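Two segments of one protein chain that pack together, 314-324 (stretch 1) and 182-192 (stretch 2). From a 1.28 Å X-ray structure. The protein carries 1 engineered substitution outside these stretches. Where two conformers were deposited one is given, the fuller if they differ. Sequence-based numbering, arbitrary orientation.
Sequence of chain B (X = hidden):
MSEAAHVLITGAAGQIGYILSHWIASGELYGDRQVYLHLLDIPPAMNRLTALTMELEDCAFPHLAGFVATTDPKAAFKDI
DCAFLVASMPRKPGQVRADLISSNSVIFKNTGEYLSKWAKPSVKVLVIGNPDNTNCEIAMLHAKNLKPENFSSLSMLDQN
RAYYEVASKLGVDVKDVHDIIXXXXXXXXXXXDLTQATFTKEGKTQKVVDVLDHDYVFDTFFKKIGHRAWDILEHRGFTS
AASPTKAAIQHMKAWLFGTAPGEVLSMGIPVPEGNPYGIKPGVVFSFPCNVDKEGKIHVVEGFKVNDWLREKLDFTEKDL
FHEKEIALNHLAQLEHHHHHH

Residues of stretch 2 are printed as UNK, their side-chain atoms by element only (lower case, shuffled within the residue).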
ATOM      1  N   ASP B 314      28.836  22.421   4.722  1.00 13.89           N
ATOM      2  CA  ASP B 314      28.843  23.721   5.375  1.00 15.07           C
ATOM      3  C   ASP B 314      27.686  24.575   4.888  1.00 14.13           C
ATOM      4  O   ASP B 314      27.044  25.283   5.658  1.00 14.46           O
ATOM      5  CB  ASP B 314      30.177  24.414   5.105  1.00 15.78           C
ATOM      6  CG  ASP B 314      31.362  23.725   5.771  1.00 18.63           C
ATOM      7  OD1 ASP B 314      31.183  22.874   6.662  1.00 18.84           O
ATOM      8  OD2 ASP B 314      32.503  24.056   5.339  1.00 20.31           O
ATOM      9  N   PHE B 315      27.406  24.525   3.594  1.00 13.94           N
ATOM     10  CA  PHE B 315      26.346  25.358   3.037  1.00 13.93           C
ATOM     11  C   PHE B 315      24.980  24.894   3.566  1.00 13.72           C
ATOM     12  O   PHE B 315      24.115  25.700   3.911  1.00 14.19           O
ATOM     13  CB  PHE B 315      26.367  25.269   1.511  1.00 15.94           C
ATOM     14  CG  PHE B 315      25.407  26.155   0.824  1.00 18.46           C
ATOM     15  CD1 PHE B 315      25.753  27.462   0.511  1.00 21.61           C
ATOM     16  CD2 PHE B 315      24.172  25.694   0.444  1.00 19.60           C
ATOM     17  CE1 PHE B 315      24.873  28.290  -0.159  1.00 23.84           C
ATOM     18  CE2 PHE B 315      23.256  26.514  -0.196  1.00 21.66           C
ATOM     19  CZ  PHE B 315      23.616  27.824  -0.520  1.00 23.27           C
ATOM     20  N   THR B 316      24.730  23.576   3.620  1.00 13.11           N
ATOM     21  CA  THR B 316      23.437  23.066   4.075  1.00 13.41           C
ATOM     22  C   THR B 316      23.316  23.246   5.580  1.00 12.60           C
ATOM     23  O   THR B 316      22.224  23.537   6.090  1.00 13.81           O
ATOM     24  CB  THR B 316      23.196  21.636   3.593  1.00 13.50           C
ATOM     25  OG1 THR B 316      21.804  21.310   3.782  1.00 13.91           O
ATOM     26  CG2 THR B 316      24.021  20.616   4.372  1.00 13.43           C
ATOM     27  N   GLU B 317      24.406  23.158   6.329  1.00 13.39           N
ATOM     28  CA  GLU B 317      24.390  23.493   7.747  1.00 14.13           C
ATOM     29  C   GLU B 317      23.958  24.930   7.971  1.00 13.56           C
ATOM     30  O   GLU B 317      23.071  25.235   8.777  1.00 13.28           O
ATOM     31  CB  GLU B 317      25.769  23.258   8.351  1.00 14.03           C
ATOM     32  CG  GLU B 317      25.960  23.684   9.814  1.00 16.37           C
ATOM     33  CD  GLU B 317      27.414  23.619  10.209  1.00 17.82           C
ATOM     34  OE1 GLU B 317      28.255  24.212   9.529  1.00 22.75           O
ATOM     35  OE2 GLU B 317      27.694  23.004  11.182  1.00 21.18           O
ATOM     36  N   LYS B 318      24.592  25.845   7.239  1.00 13.31           N
ATOM     37  CA  LYS B 318      24.247  27.267   7.341  1.00 14.57           C
ATOM     38  C   LYS B 318      22.755  27.471   7.011  1.00 13.55           C
ATOM     39  O   LYS B 318      22.029  28.200   7.693  1.00 13.92           O
ATOM     40  CB  LYS B 318      25.157  28.079   6.384  1.00 14.83           C
ATOM     41  CG  LYS B 318      24.884  29.560   6.406  1.00 17.80           C
ATOM     42  CD  LYS B 318      25.943  30.285   5.533  1.00 19.83           C
ATOM     43  CE  LYS B 318      25.780  31.790   5.436  1.00 23.61           C
ATOM     44  NZ  LYS B 318      24.541  32.188   4.829  1.00 27.43           N
ATOM     45  N   ASP B 319      22.273  26.800   5.963  1.00 13.38           N
ATOM     46  CA  ASP B 319      20.874  26.877   5.545  1.00 14.30           C
ATOM     47  C   ASP B 319      19.949  26.428   6.673  1.00 12.75           C
ATOM     48  O   ASP B 319      18.960  27.115   6.984  1.00 13.52           O
ATOM     49  CB  ASP B 319      20.694  25.993   4.328  1.00 14.51           C
ATOM     50  CG  ASP B 319      19.359  26.020   3.736  1.00 15.75           C
ATOM     51  OD1 ASP B 319      18.728  27.077   3.707  1.00 17.60           O
ATOM     52  OD2 ASP B 319      18.898  24.952   3.229  1.00 16.45           O
ATOM     53  N   LEU B 320      20.268  25.324   7.338  1.00 12.72           N
ATOM     54  CA  LEU B 320      19.414  24.848   8.435  1.00 13.10           C
ATOM     55  C   LEU B 320      19.376  25.803   9.594  1.00 12.32           C
ATOM     56  O   LEU B 320      18.307  26.016  10.163  1.00 13.32           O
ATOM     57  CB  LEU B 320      19.865  23.475   8.874  1.00 12.63           C
ATOM     58  CG  LEU B 320      19.434  22.349   7.943  1.00 13.08           C
ATOM     59  CD1 LEU B 320      20.357  21.149   8.125  1.00 12.74           C
ATOM     60  CD2 LEU B 320      18.003  21.992   8.193  1.00 13.86           C
ATOM     61  N   PHE B 321      20.511  26.394   9.957  1.00 13.31           N
ATOM     62  CA  PHE B 321      20.490  27.330  11.064  1.00 13.97           C
ATOM     63  C   PHE B 321      19.644  28.553  10.688  1.00 13.96           C
ATOM     64  O   PHE B 321      18.953  29.143  11.525  1.00 14.50           O
ATOM     65  CB  PHE B 321      21.927  27.717  11.505  1.00 14.24           C
ATOM     66  CG  PHE B 321      22.503  26.700  12.449  1.00 14.22           C
ATOM     67  CD1 PHE B 321      22.208  26.729  13.808  1.00 15.70           C
ATOM     68  CD2 PHE B 321      23.268  25.653  11.961  1.00 14.50           C
ATOM     69  CE1 PHE B 321      22.676  25.770  14.693  1.00 16.53           C
ATOM     70  CE2 PHE B 321      23.716  24.648  12.815  1.00 15.62           C
ATOM     71  CZ  PHE B 321      23.449  24.724  14.173  1.00 16.23           C
ATOM     72  N   HIS B 322      19.734  28.975   9.444  1.00 13.70           N
ATOM     73  CA  HIS B 322      18.912  30.090   8.964  1.00 14.53           C
ATOM     74  C   HIS B 322      17.412  29.760   9.007  1.00 13.65           C
ATOM     75  O   HIS B 322      16.612  30.584   9.445  1.00 14.39           O
ATOM     76  CB  HIS B 322      19.348  30.474   7.572  1.00 16.59           C
ATOM     77  CG  HIS B 322      18.636  31.660   7.068  1.00 21.49           C
ATOM     78  ND1 HIS B 322      18.608  32.851   7.757  1.00 28.92           N
ATOM     79  CD2 HIS B 322      17.875  31.841   5.970  1.00 25.89           C
ATOM     80  CE1 HIS B 322      17.856  33.711   7.107  1.00 29.18           C
ATOM     81  NE2 HIS B 322      17.419  33.135   6.007  1.00 29.04           N
ATOM     82  N   GLU B 323      17.021  28.581   8.564  1.00 12.83           N
ATOM     83  CA  GLU B 323      15.619  28.223   8.621  1.00 13.94           C
ATOM     84  C   GLU B 323      15.098  28.221  10.063  1.00 12.25           C
ATOM     85  O   GLU B 323      13.981  28.647  10.361  1.00 13.62           O
ATOM     86  CB  GLU B 323      15.316  26.861   8.014  1.00 12.65           C
ATOM     87  CG  GLU B 323      15.574  26.747   6.522  1.00 13.86           C
ATOM     88  CD  GLU B 323      14.913  25.512   5.921  1.00 13.49           C
ATOM     89  OE1 GLU B 323      14.283  24.707   6.661  1.00 15.46           O
ATOM     90  OE2 GLU B 323      14.988  25.343   4.709  1.00 14.72           O
ATOM     91  N   LYS B 324      15.930  27.707  10.963  1.00 12.88           N
ATOM     92  CA  LYS B 324      15.597  27.689  12.374  1.00 13.67           C
ATOM     93  C   LYS B 324      15.354  29.111  12.873  1.00 14.32           C
ATOM     94  O   LYS B 324      14.409  29.359  13.601  1.00 15.05           O
ATOM     95  CB  LYS B 324      16.716  26.986  13.168  1.00 14.14           C
ATOM     96  CG  LYS B 324      16.478  26.957  14.654  1.00 14.70           C
ATOM     97  CD  LYS B 324      17.624  26.296  15.378  1.00 14.59           C
ATOM     98  CE  LYS B 324      17.480  26.296  16.865  1.00 16.07           C
ATOM     99  NZ  LYS B 324      18.693  25.771  17.557  1.00 15.89           N
ATOM    100  N   UNK B 182      22.398  10.933   1.536  1.00 12.45           N
ATOM    101  CA  UNK B 182      21.790  12.247   1.400  1.00 13.65           C
ATOM    102  C   UNK B 182      22.035  12.981   2.718  1.00 12.87           C
ATOM    103  O   UNK B 182      21.651  12.488   3.775  1.00 14.13           O
ATOM    104  c   UNK B 182      19.671  13.406   1.257  1.00 19.24           C
ATOM    105  c   UNK B 182      20.096  11.516  -0.257  1.00 20.19           C
ATOM    106  c   UNK B 182      20.276  12.115   1.116  1.00 17.17           C
ATOM    107  N   UNK B 183      22.761  14.099   2.658  1.00 12.32           N
ATOM    108  CA  UNK B 183      23.132  14.812   3.872  1.00 12.35           C
ATOM    109  C   UNK B 183      22.380  16.153   3.981  1.00 12.45           C
ATOM    110  O   UNK B 183      22.109  16.800   2.961  1.00 12.72           O
ATOM    111  c   UNK B 183      27.725  13.218   6.736  1.00 14.89           C
ATOM    112  c   UNK B 183      24.625  15.186   3.888  1.00 14.28           C
ATOM    113  c   UNK B 183      28.598  12.375   6.063  1.00 15.36           C
ATOM    114  c   UNK B 183      28.491  12.134   4.720  1.00 16.02           C
ATOM    115  n   UNK B 183      27.140  12.765   2.704  1.00 14.10           N
ATOM    116  c   UNK B 183      25.668  14.147   3.684  1.00 13.34           C
ATOM    117  c   UNK B 183      26.670  13.826   6.068  1.00 13.82           C
ATOM    118  c   UNK B 183      26.561  13.639   4.681  1.00 13.81           C
ATOM    119  c   UNK B 183      27.474  12.781   4.035  1.00 14.32           C
ATOM    120  c   UNK B 183      26.059  13.592   2.503  1.00 13.76           C
ATOM    121  N   UNK B 184      22.165  16.592   5.211  1.00 11.60           N
ATOM    122  CA  UNK B 184      21.784  17.968   5.448  1.00 12.33           C
ATOM    123  C   UNK B 184      20.302  18.197   5.417  1.00 12.12           C
ATOM    124  O   UNK B 184      19.506  17.434   5.990  1.00 12.55           O
ATOM    125  N   UNK B 185      19.931  19.282   4.763  1.00 12.60           N
ATOM    126  CA  UNK B 185      18.533  19.734   4.646  1.00 12.78           C
ATOM    127  C   UNK B 185      17.877  19.102   3.435  1.00 15.18           C
ATOM    128  O   UNK B 185      18.500  18.694   2.528  1.00 16.97           O
ATOM    129  c   UNK B 185      17.177  21.881   4.845  1.00 14.06           C
ATOM    130  o   UNK B 185      16.238  21.160   5.274  1.00 14.20           O
ATOM    131  c   UNK B 185      18.508  21.256   4.489  1.00 12.66           C
ATOM    132  n   UNK B 185      17.049  23.198   4.625  1.00 16.29           N
ATOM    133  N   UNK B 186      16.570  19.181   3.389  1.00 19.69           N
ATOM    134  CA  UNK B 186      15.802  19.199   2.065  1.00 20.57           C
ATOM    135  C   UNK B 186      15.911  20.513   1.385  1.00 22.97           C
ATOM    136  O   UNK B 186      16.518  21.451   1.918  1.00 25.80           O
ATOM    137  c   UNK B 186      14.207  17.375   2.327  1.00 22.66           C
ATOM    138  n   UNK B 186      14.213  15.206   1.970  1.00 24.32           N
ATOM    139  c   UNK B 186      14.462  16.422   1.393  1.00 24.05           C
ATOM    140  c   UNK B 186      13.726  15.404   3.180  1.00 23.28           C
ATOM    141  n   UNK B 186      13.809  16.696   3.449  1.00 27.07           N
ATOM    142  c   UNK B 186      14.371  18.864   2.284  1.00 20.35           C
ATOM    143  N   UNK B 187      15.337  20.639   0.226  1.00 23.78           N
ATOM    144  CA  UNK B 187      15.386  21.856  -0.545  1.00 26.60           C
ATOM    145  C   UNK B 187      16.637  21.885  -1.323  1.00 23.81           C
ATOM    146  O   UNK B 187      17.363  20.863  -1.470  1.00 25.69           O
ATOM    147  N   UNK B 188      16.906  23.087  -1.789  1.00 26.56           N
ATOM    148  CA  UNK B 188      17.991  23.382  -2.664  1.00 29.07           C
ATOM    149  C   UNK B 188      19.318  22.971  -2.094  1.00 24.96           C
ATOM    150  O   UNK B 188      20.186  22.676  -2.876  1.00 26.36           O
ATOM    151  o   UNK B 188      15.892  27.215  -4.970  1.00 56.54           O
ATOM    152  c   UNK B 188      17.981  24.882  -3.015  1.00 33.94           C
ATOM    153  o   UNK B 188      17.781  27.486  -3.878  1.00 58.27           O
ATOM    154  c   UNK B 188      16.824  26.777  -4.269  1.00 53.75           C
ATOM    155  c   UNK B 188      16.788  25.312  -3.874  1.00 44.49           C
ATOM    156  N   UNK B 189      19.509  22.977  -0.768  1.00 19.43           N
ATOM    157  CA  UNK B 189      20.815  22.724  -0.228  1.00 17.41           C
ATOM    158  C   UNK B 189      21.140  21.258   0.045  1.00 14.95           C
ATOM    159  O   UNK B 189      22.219  20.931   0.486  1.00 13.85           O
ATOM    160  c   UNK B 189      21.080  23.543   1.045  1.00 15.60           C
ATOM    161  o   UNK B 189      20.400  23.013   2.138  1.00 14.44           O
ATOM    162  N   UNK B 190      20.189  20.343  -0.160  0.83 15.22           N
ATOM    163  CA  UNK B 190      20.406  18.932   0.118  0.83 14.27           C
ATOM    164  C   UNK B 190      21.639  18.452  -0.623  0.83 14.35           C
ATOM    165  O   UNK B 190      21.892  18.812  -1.773  0.83 16.57           O
ATOM    166  c   UNK B 190      17.946  15.873  -2.302  0.83 23.61           C
ATOM    167  c   UNK B 190      19.243  18.141  -0.392  0.83 16.85           C
ATOM    168  c   UNK B 190      19.139  16.731   0.078  0.83 18.47           C
ATOM    169  s   UNK B 190      17.670  15.868  -0.535  0.83 24.67           S
ATOM    170  N   UNK B 191      22.407  17.588   0.042  1.00 14.10           N
ATOM    171  CA  UNK B 191      23.642  17.070  -0.528  1.00 14.03           C
ATOM    172  C   UNK B 191      23.421  15.597  -0.929  1.00 14.72           C
ATOM    173  O   UNK B 191      23.353  14.718  -0.059  1.00 15.63           O
ATOM    174  c   UNK B 191      24.920  18.558   1.061  1.00 17.17           C
ATOM    175  c   UNK B 191      26.073  16.773  -0.272  1.00 18.35           C
ATOM    176  c   UNK B 191      24.805  17.168   0.475  1.00 15.61           C
ATOM    177  N   UNK B 192      23.311  15.330  -2.227  1.00 15.40           N
ATOM    178  CA  UNK B 192      23.197  13.950  -2.732  1.00 15.13           C
ATOM    179  C   UNK B 192      24.644  13.524  -3.051  1.00 15.75           C
ATOM    180  O   UNK B 192      25.210  13.849  -4.108  1.00 18.19           O
ATOM    181  c   UNK B 192      22.280  13.910  -3.954  1.00 18.23           C
TER
HETATM  182  O   HOH W   1      13.853  21.973   6.564  1.00 15.97           O
HETATM  183  O   HOH W   2      17.472  24.045   1.096  1.00 22.28           O

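Position 182 has three side-chain carbons, one carrying the other two. It lies on a strand and does not reach the helix 314-324. The beta-branched shape gives Val 182.

Position 183 carries one carbon, then fused five- and six-membered rings with eight carbons and one nitrogen. This is Trp 183, its ring leading away. Its backbone pairs with position 191: Trp 183 N to 191 O is 2.8 Å, and Trp 183 O to 191 N is 3.0 Å.

Position 184 has no side-chain atoms. Its CA lies 3.6 Å from Thr 316 CG2, and an ideal CB on 184 would fall 2.3 Å from Thr 316 CG2, a clash. Phi and psi of 89° and -137° call for glycine on their own. This is Gly 184.

Position 185 has two carbons, the second carrying one oxygen and one nitrogen. That is a carboxamide on a single CB, hence Asn 185. Asn 185 ND2 donates to Asp 319 OD2 at 2.9 Å and weakly to Glu 323 OE2 at 3.0 Å. Its backbone N donates to Thr 316 OG1 at 2.9 Å.

Position 186 shows one carbon and a five-membered ring of three carbons and two nitrogens, an imidazole. His 186 points away from the helix.

Position 187 again lacks a side chain. With phi at 84° and psi at -165°, a CB would jam against the preceding carbonyl. It is Gly 187.

Position 188 has three carbons in a row, the third bearing two oxygens. This is Glu 188, exposed, with its side chain clear of the helix.

Position 189 has one carbon and one oxygen: Ser 189. Ser 189 OG donates to Asp 319 OD2 at 2.7 Å and sits 2.8 Å from Thr 316 OG1. Ser 189 CB meets the edge of the Phe 315 ring, 3.8 Å from Phe 315 CD2.

Position 190 is an unbranched chain of two carbons, sulfur and carbon. Met 190 turns away from the helix.

Position 191 has one carbon carrying two more, so it is Val 191. Val 191 CG2 lies 4.0 Å from Thr 316 CG2.

Position 192 has a single carbon, Ala 192, out of reach.

The contact is a polar cluster beside a small apolar patch. Asp 319 OD2 accepts from both Asn 185 and Ser 189, tying two parts of the loop to one carboxylate. It also accepts from water 2, which bridges to the loop backbone. Thr 316 offers its hydroxyl to the loop and its methyl to Gly 184 and Val 191.

Stretch 2 182-192: VWGNHGESMVA
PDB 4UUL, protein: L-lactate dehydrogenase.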